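Local structure of putative Type I topoisomerase (Deinococcus radiodurans, 3M4A) at residues L89-R94 and I290-F295; D163-T168 and S184-A189. The protein probably relaxes supercoiled DNA as a type IB topoisomerase, nicking one strand, letting the duplex swivel and resealing it without ATP. All blocks are in the same frame, centred on the assembly; numbering follows the deposited sequence. Where two conformers were deposited one is given.

Interaction 1: residues L89-R94 and I290-F295; sequences LKKWQR and ICPVIF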
loop_
_atom_site.group_PDB
_atom_site.type_symbol
_atom_site.label_atom_id
_atom_site.label_comp_id
_atom_site.label_asym_id
_atom_site.label_seq_id
_atom_site.Cartn_x
_atom_site.Cartn_y
_atom_site.Cartn_z
ATOM N N LEU A 89 13.387 -12.292 -4.237
ATOM C CA LEU A 89 12.186 -12.937 -4.731
ATOM C C LEU A 89 11.806 -12.277 -6.035
ATOM O O LEU A 89 12.166 -11.122 -6.281
ATOM C CB LEU A 89 11.041 -12.764 -3.724
ATOM C CG LEU A 89 11.265 -13.316 -2.313
ATOM C CD1 LEU A 89 10.198 -12.816 -1.350
ATOM C CD2 LEU A 89 11.300 -14.836 -2.340
ATOM N N LYS A 90 11.063 -13.008 -6.863
ATOM C CA LYS A 90 10.441 -12.421 -8.040
ATOM C C LYS A 90 9.282 -11.544 -7.594
ATOM O O LYS A 90 8.706 -11.751 -6.523
ATOM C CB LYS A 90 9.953 -13.493 -9.009
ATOM C CG LYS A 90 11.097 -14.294 -9.620
ATOM C CD LYS A 90 11.067 -14.297 -11.135
ATOM C CE LYS A 90 12.455 -14.562 -11.731
ATOM N NZ LYS A 90 13.319 -15.436 -10.869
ATOM N N LYS A 91 8.962 -10.562 -8.425
ATOM C CA LYS A 91 7.895 -9.609 -8.127
ATOM C C LYS A 91 6.599 -10.336 -7.793
ATOM O O LYS A 91 5.916 -9.983 -6.834
ATOM C CB LYS A 91 7.667 -8.671 -9.314
ATOM C CG LYS A 91 8.832 -7.744 -9.612
ATOM C CD LYS A 91 8.503 -6.802 -10.757
ATOM C CE LYS A 91 9.632 -5.824 -11.001
ATOM N NZ LYS A 91 10.828 -6.503 -11.529
ATOM N N TRP A 92 6.254 -11.346 -8.589
ATOM C CA TRP A 92 4.996 -12.061 -8.358
ATOM C C TRP A 92 4.974 -12.734 -6.984
ATOM O O TRP A 92 3.925 -12.769 -6.334
ATOM C CB TRP A 92 4.654 -13.052 -9.478
ATOM C CG TRP A 92 5.582 -14.208 -9.601
ATOM C CD1 TRP A 92 6.690 -14.277 -10.381
ATOM C CD2 TRP A 92 5.480 -15.472 -8.934
ATOM N NE1 TRP A 92 7.292 -15.501 -10.245
ATOM C CE2 TRP A 92 6.572 -16.256 -9.360
ATOM C CE3 TRP A 92 4.578 -16.017 -8.017
ATOM C CZ2 TRP A 92 6.790 -17.554 -8.903
ATOM C CZ3 TRP A 92 4.796 -17.325 -7.560
ATOM C CH2 TRP A 92 5.888 -18.071 -8.014
ATOM N N GLN A 93 6.133 -13.214 -6.525
ATOM C CA GLN A 93 6.245 -13.822 -5.196
ATOM C C GLN A 93 6.063 -12.804 -4.070
ATOM O O GLN A 93 5.302 -13.041 -3.120
ATOM C CB GLN A 93 7.609 -14.500 -5.025
ATOM C CG GLN A 93 7.852 -15.635 -5.977
ATOM C CD GLN A 93 9.251 -16.193 -5.832
ATOM O OE1 GLN A 93 10.229 -15.534 -6.174
ATOM N NE2 GLN A 93 9.349 -17.409 -5.329
ATOM N N ARG A 94 6.770 -11.685 -4.166
ATOM C CA ARG A 94 6.652 -10.632 -3.160
ATOM C C ARG A 94 5.221 -10.081 -3.102
ATOM O O ARG A 94 4.687 -9.861 -2.007
ATOM C CB ARG A 94 7.640 -9.493 -3.405
ATOM C CG ARG A 94 7.757 -8.548 -2.218
ATOM C CD ARG A 94 8.752 -7.448 -2.479
ATOM N NE ARG A 94 8.709 -6.393 -1.462
ATOM C CZ ARG A 94 9.402 -6.420 -0.326
ATOM N NH1 ARG A 94 10.215 -7.437 -0.052
ATOM N NH2 ARG A 94 9.310 -5.413 0.532
ATOM N N ILE A 290 4.864 -2.761 -12.817
ATOM C CA ILE A 290 3.838 -3.727 -13.226
ATOM C C ILE A 290 4.446 -5.126 -13.288
ATOM O O ILE A 290 5.411 -5.362 -14.035
ATOM C CB ILE A 290 3.237 -3.397 -14.614
ATOM C CG1 ILE A 290 2.624 -1.990 -14.655
ATOM C CG2 ILE A 290 2.173 -4.420 -14.995
ATOM C CD1 ILE A 290 2.242 -1.523 -16.038
ATOM N N CYS A 291 3.888 -6.058 -12.521
ATOM C CA CYS A 291 4.353 -7.449 -12.572
ATOM C C CYS A 291 4.063 -8.042 -13.961
ATOM O O CYS A 291 2.936 -8.019 -14.422
ATOM C CB CYS A 291 3.693 -8.272 -11.464
ATOM S SG CYS A 291 4.162 -10.005 -11.509
ATOM N N PRO A 292 5.089 -8.605 -14.635
ATOM C CA PRO A 292 4.883 -9.086 -16.001
ATOM C C PRO A 292 3.909 -10.249 -16.122
ATOM O O PRO A 292 3.362 -10.510 -17.195
ATOM C CB PRO A 292 6.293 -9.527 -16.436
ATOM C CG PRO A 292 7.014 -9.799 -15.199
ATOM C CD PRO A 292 6.459 -8.844 -14.158
ATOM N N VAL A 293 3.667 -10.946 -15.021
ATOM C CA VAL A 293 2.696 -12.024 -15.034
ATOM C C VAL A 293 1.332 -11.567 -15.557
ATOM O O VAL A 293 0.682 -12.283 -16.305
ATOM C CB VAL A 293 2.581 -12.683 -13.640
ATOM C CG1 VAL A 293 1.401 -13.671 -13.590
ATOM C CG2 VAL A 293 3.904 -13.383 -13.290
ATOM N N ILE A 294 0.905 -10.355 -15.200
ATOM C CA ILE A 294 -0.383 -9.816 -15.639
ATOM C C ILE A 294 -0.456 -9.696 -17.169
ATOM O O ILE A 294 -1.491 -9.978 -17.800
ATOM C CB ILE A 294 -0.645 -8.439 -14.933
ATOM C CG1 ILE A 294 -1.219 -8.673 -13.530
ATOM C CG2 ILE A 294 -1.579 -7.546 -15.733
ATOM C CD1 ILE A 294 -0.322 -9.482 -12.612
ATOM N N PHE A 295 0.669 -9.266 -17.760
ATOM C CA PHE A 295 0.808 -9.126 -19.217
ATOM C C PHE A 295 0.858 -10.501 -19.899
ATOM O O PHE A 295 0.210 -10.697 -20.921
ATOM C CB PHE A 295 2.064 -8.316 -19.557
ATOM C CG PHE A 295 1.928 -6.830 -19.312
ATOM C CD1 PHE A 295 0.823 -6.294 -18.654
ATOM C CD2 PHE A 295 2.916 -5.966 -19.744
ATOM C CE1 PHE A 295 0.714 -4.929 -18.449
ATOM C CE2 PHE A 295 2.806 -4.584 -19.533
ATOM C CZ PHE A 295 1.699 -4.083 -18.877
#

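Interaction 2: residues D163-T168 and S184-A189; sequences DGNTVT and SDRTLA. With nucleotides of chain B.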
loop_
_atom_site.group_PDB
_atom_site.type_symbol
_atom_site.label_atom_id
_atom_site.label_comp_id
_atom_site.label_asym_id
_atom_site.label_seq_id
_atom_site.Cartn_x
_atom_site.Cartn_y
_atom_site.Cartn_z
ATOM N N ASP A 163 -15.332 17.180 -3.026
ATOM C CA ASP A 163 -16.661 17.436 -3.602
ATOM C C ASP A 163 -17.504 16.197 -3.318
ATOM O O ASP A 163 -17.356 15.168 -3.972
ATOM C CB ASP A 163 -16.513 17.745 -5.088
ATOM C CG ASP A 163 -17.832 17.972 -5.784
ATOM O OD1 ASP A 163 -18.757 18.557 -5.179
ATOM O OD2 ASP A 163 -17.913 17.571 -6.960
ATOM N N GLY A 164 -18.376 16.281 -2.317
ATOM C CA GLY A 164 -19.068 15.110 -1.811
ATOM C C GLY A 164 -18.105 14.034 -1.363
ATOM O O GLY A 164 -17.279 14.267 -0.468
ATOM N N ASN A 165 -18.190 12.860 -1.984
ATOM C CA ASN A 165 -17.301 11.758 -1.634
ATOM C C ASN A 165 -16.064 11.677 -2.507
ATOM O O ASN A 165 -15.280 10.722 -2.346
ATOM C CB ASN A 165 -18.029 10.423 -1.702
ATOM C CG ASN A 165 -18.994 10.211 -0.542
ATOM O OD1 ASN A 165 -18.740 10.621 0.586
ATOM N ND2 ASN A 165 -20.090 9.522 -0.822
ATOM N N THR A 166 -15.944 12.601 -3.460
ATOM C CA THR A 166 -14.778 12.653 -4.356
ATOM C C THR A 166 -13.712 13.535 -3.703
ATOM O O THR A 166 -13.945 14.734 -3.493
ATOM C CB THR A 166 -15.111 13.191 -5.765
ATOM O OG1 THR A 166 -16.221 12.460 -6.331
ATOM C CG2 THR A 166 -13.891 13.067 -6.681
ATOM N N VAL A 167 -12.543 12.963 -3.410
ATOM C CA VAL A 167 -11.397 13.781 -2.966
ATOM C C VAL A 167 -10.443 13.835 -4.153
ATOM O O VAL A 167 -10.077 12.799 -4.674
ATOM C CB VAL A 167 -10.671 13.188 -1.745
ATOM C CG1 VAL A 167 -9.466 14.027 -1.352
ATOM C CG2 VAL A 167 -11.614 13.066 -0.545
ATOM N N THR A 168 -10.058 15.032 -4.577
ATOM C CA THR A 168 -9.157 15.192 -5.721
ATOM C C THR A 168 -7.886 15.889 -5.261
ATOM O O THR A 168 -7.951 16.885 -4.579
ATOM C CB THR A 168 -9.811 16.014 -6.859
ATOM O OG1 THR A 168 -10.957 15.311 -7.365
ATOM C CG2 THR A 168 -8.836 16.251 -8.006
ATOM N N SER A 184 -12.759 7.792 -3.725
ATOM C CA SER A 184 -14.215 7.762 -3.607
ATOM C C SER A 184 -14.707 7.305 -2.237
ATOM O O SER A 184 -15.929 7.286 -1.992
ATOM C CB SER A 184 -14.814 6.878 -4.713
ATOM O OG SER A 184 -14.296 5.542 -4.670
ATOM N N ASP A 185 -13.782 6.945 -1.349
ATOM C CA ASP A 185 -14.111 6.401 -0.030
ATOM C C ASP A 185 -14.759 7.465 0.862
ATOM O O ASP A 185 -14.258 8.587 0.975
ATOM C CB ASP A 185 -12.844 5.886 0.647
ATOM C CG ASP A 185 -13.106 5.323 2.032
ATOM O OD1 ASP A 185 -13.868 4.333 2.135
ATOM O OD2 ASP A 185 -12.559 5.868 3.003
ATOM N N ARG A 186 -15.879 7.099 1.487
ATOM C CA ARG A 186 -16.626 7.994 2.365
ATOM C C ARG A 186 -15.794 8.489 3.531
ATOM O O ARG A 186 -15.878 9.676 3.910
ATOM C CB ARG A 186 -17.852 7.257 2.946
ATOM C CG ARG A 186 -18.939 6.936 1.980
ATOM C CD ARG A 186 -20.045 6.146 2.711
ATOM N NE ARG A 186 -19.691 4.750 3.024
ATOM C CZ ARG A 186 -20.439 3.923 3.761
ATOM N NH1 ARG A 186 -21.568 4.341 4.303
ATOM N NH2 ARG A 186 -20.060 2.676 3.969
ATOM N N THR A 187 -15.026 7.578 4.128
ATOM C CA THR A 187 -14.235 7.875 5.325
ATOM C C THR A 187 -13.133 8.871 4.992
ATOM O O THR A 187 -12.948 9.855 5.707
ATOM C CB THR A 187 -13.727 6.579 5.974
ATOM O OG1 THR A 187 -14.874 5.866 6.455
ATOM C CG2 THR A 187 -12.774 6.859 7.133
ATOM N N LEU A 188 -12.452 8.667 3.871
ATOM C CA LEU A 188 -11.454 9.644 3.425
ATOM C C LEU A 188 -12.072 10.997 3.212
ATOM O O LEU A 188 -11.514 11.985 3.653
ATOM C CB LEU A 188 -10.752 9.206 2.133
ATOM C CG LEU A 188 -9.733 8.062 2.262
ATOM C CD1 LEU A 188 -9.220 7.573 0.909
ATOM C CD2 LEU A 188 -8.553 8.463 3.152
ATOM N N ALA A 189 -13.219 11.058 2.527
ATOM C CA ALA A 189 -13.837 12.359 2.253
ATOM C C ALA A 189 -14.234 13.104 3.527
ATOM O O ALA A 189 -13.917 14.280 3.681
ATOM C CB ALA A 189 -15.033 12.213 1.303
ATOM P P DC B 10 -13.652 2.110 7.653
ATOM O OP1 DC B 10 -12.545 1.161 7.649
ATOM O OP2 DC B 10 -13.649 3.176 6.623
ATOM O "O5'" DC B 10 -14.988 1.271 7.442
ATOM C "C5'" DC B 10 -15.229 0.124 8.275
ATOM C "C4'" DC B 10 -16.639 -0.369 8.059
ATOM O "O4'" DC B 10 -17.591 0.618 8.562
ATOM C "C3'" DC B 10 -17.026 -0.616 6.600
ATOM O "O3'" DC B 10 -17.844 -1.761 6.499
ATOM C "C2'" DC B 10 -17.834 0.609 6.235
ATOM C "C1'" DC B 10 -18.577 0.791 7.545
ATOM N N1 DC B 10 -19.213 2.104 7.746
ATOM C C2 DC B 10 -20.325 2.158 8.597
ATOM O O2 DC B 10 -20.732 1.114 9.143
ATOM N N3 DC B 10 -20.935 3.342 8.788
ATOM C C4 DC B 10 -20.496 4.443 8.182
ATOM N N4 DC B 10 -21.137 5.584 8.424
ATOM C C5 DC B 10 -19.360 4.410 7.318
ATOM C C6 DC B 10 -18.764 3.228 7.126
ATOM P P DG B 11 -17.412 -3.010 5.630
ATOM O OP1 DG B 11 -16.226 -3.583 6.304
ATOM O OP2 DG B 11 -17.462 -2.610 4.215
ATOM O "O5'" DG B 11 -18.647 -3.987 5.925
ATOM C "C5'" DG B 11 -18.920 -4.477 7.220
ATOM C "C4'" DG B 11 -20.413 -4.633 7.426
ATOM O "O4'" DG B 11 -21.042 -3.334 7.628
ATOM C "C3'" DG B 11 -21.144 -5.264 6.240
ATOM O "O3'" DG B 11 -22.098 -6.177 6.751
ATOM C "C2'" DG B 11 -21.747 -4.069 5.511
ATOM C "C1'" DG B 11 -22.073 -3.121 6.653
ATOM N N9 DG B 11 -22.087 -1.686 6.345
ATOM C C8 DG B 11 -21.199 -1.013 5.569
ATOM N N7 DG B 11 -21.430 0.257 5.491
ATOM C C5 DG B 11 -22.545 0.442 6.290
ATOM C C6 DG B 11 -23.252 1.622 6.588
ATOM O O6 DG B 11 -23.033 2.771 6.178
ATOM N N1 DG B 11 -24.326 1.397 7.431
ATOM C C2 DG B 11 -24.668 0.150 7.923
ATOM N N2 DG B 11 -25.742 0.136 8.729
ATOM N N3 DG B 11 -24.019 -0.981 7.650
ATOM C C4 DG B 11 -22.956 -0.752 6.834
ATOM P P DG B 9 -15.227 8.116 10.808
ATOM O OP1 DG B 9 -13.952 8.876 10.969
ATOM O OP2 DG B 9 -16.293 8.635 9.928
ATOM O "O5'" DG B 9 -14.930 6.618 10.338
ATOM C "C5'" DG B 9 -13.975 5.827 11.001
ATOM C "C4'" DG B 9 -14.250 4.348 10.788
ATOM O "O4'" DG B 9 -15.499 3.917 11.382
ATOM C "C3'" DG B 9 -14.417 3.958 9.324
ATOM O "O3'" DG B 9 -13.783 2.711 9.128
ATOM C "C2'" DG B 9 -15.935 3.993 9.082
ATOM C "C1'" DG B 9 -16.463 3.474 10.392
ATOM N N9 DG B 9 -17.710 4.024 10.904
ATOM C C8 DG B 9 -18.079 5.332 10.908
ATOM N N7 DG B 9 -19.206 5.583 11.510
ATOM C C5 DG B 9 -19.615 4.342 11.944
ATOM C C6 DG B 9 -20.765 3.967 12.666
ATOM O O6 DG B 9 -21.685 4.667 13.098
ATOM N N1 DG B 9 -20.780 2.610 12.892
ATOM C C2 DG B 9 -19.821 1.713 12.491
ATOM N N2 DG B 9 -19.993 0.420 12.800
ATOM N N3 DG B 9 -18.729 2.060 11.842
ATOM C C4 DG B 9 -18.715 3.373 11.575
HETATM O O HOH W 1 -12.896 9.993 -1.049
HETATM O O HOH W 2 -18.107 11.339 3.200
#

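Interaction 1: residues L89-R94 and I290-F295
Lys91 and Cys291 bring the two backbones closest, their CA atoms 6.1 Å apart, where the first turn of helix 91-113 meets the start of helix 292-299. The contact is small and largely apolar. Trp92, Lys91 and Cys291 share it almost equally, and the closest approach is Trp92 CB to Cys291 SG, 3.7 Å. The same methylene lies 3.9 Å from Val293 CG2, a branch that also comes near CG and CD1 of the indole; the two side chains cross obliquely. With chi1 at 66°, Trp92 CG stands between its own backbone N and carbonyl carbon, and the rest of the ring leads away from helix 292-299. Gln93 CG sits 3.5 Å above the centre of one indole face.

Both segments belong to the type IB topoisomerase catalytic core, and the contact joins its first long helix to a late one. Lys90 and Cys291 hold the N-cap positions. Gln93 OE1 accepts from Lys90 N at 2.7 Å, on a lone pair in the carbonyl plane. Cys291 SG, anti to its backbone N (chi1 178°), takes a weak capping bond from Val293 N at 3.7 Å while packing on Trp92: a thiol is apolar and polar enough for both tasks. Proline, which has no N-H to donate, fits right after this N-cap. Lys91 CB lies 4.3 Å from Cys291 SG. Helix 323-337 borders the contact through Glu335, beside Trp92, and Leu332, on Cys291.

Interaction 2: residues D163-T168 and S184-A189
Ala189 packs under the turn that holds Asn165: its CB lies 3.5 Å from Gly164 O and 3.7 Å from Asn165 CA, while Val167 CG2 rests on Ala189 CA at 3.6 Å. A methyl suits so close an approach of helix to backbone. Asn165 and Arg186 run side by side, the amide against Arg186 CG, with amide and guanidinium planes 80° apart.

Two waters make the polar links, one donating to Asn165 O and Asp185 O, the other to Asn165 OD1 and Arg186 O. Asp163 to Thr166 form a type II' beta turn, the tip of the hairpin of strands 160-163 and 166-172, and Gly164 accepts its positive phi readily. Helix 186-196 is N-capped by Asp185, whose OD2 takes Leu188 N from above the carboxylate plane and also pairs with Arg129.

The helix start meets the DNA. The Arg186 chain bends where chi3 (-74°) places NE. Its NH1 and NH2 donate to O6 (2.9 Å) and N7 (3.2 Å) of DG11 of chain B, consistent with recognition of a guanine, while one guanidinium face lies over C5 of DC10 of chain B. An alanine in place of Arg186 would probably leave this guanine edge without its two donors. Thr187 OG1 donates to OP2 of DC10 of chain B at 3.0 Å.

In the fold
From the N terminus the chain passes through the three-stranded sheet of strands 54-56, 64-69 and 75-79 before entering helix 91-113, whose start is the first half of interaction 1. It then runs through helices 120-134 and 141-147 into a second antiparallel sheet. There interaction 2 closes a short loop, 15 residues between its segments, tying the turn at 163-166 and the strand after it to helix 186-196. The chain continues through a helical region to 290-295, where interaction 1 closes a loop of 195 residues that wholly contains interaction 2. The contacts lie on opposite sides of the chain's centre, their own centres 31 Å apart; interaction 2 touches DNA, interaction 1 joins two helix starts away from it.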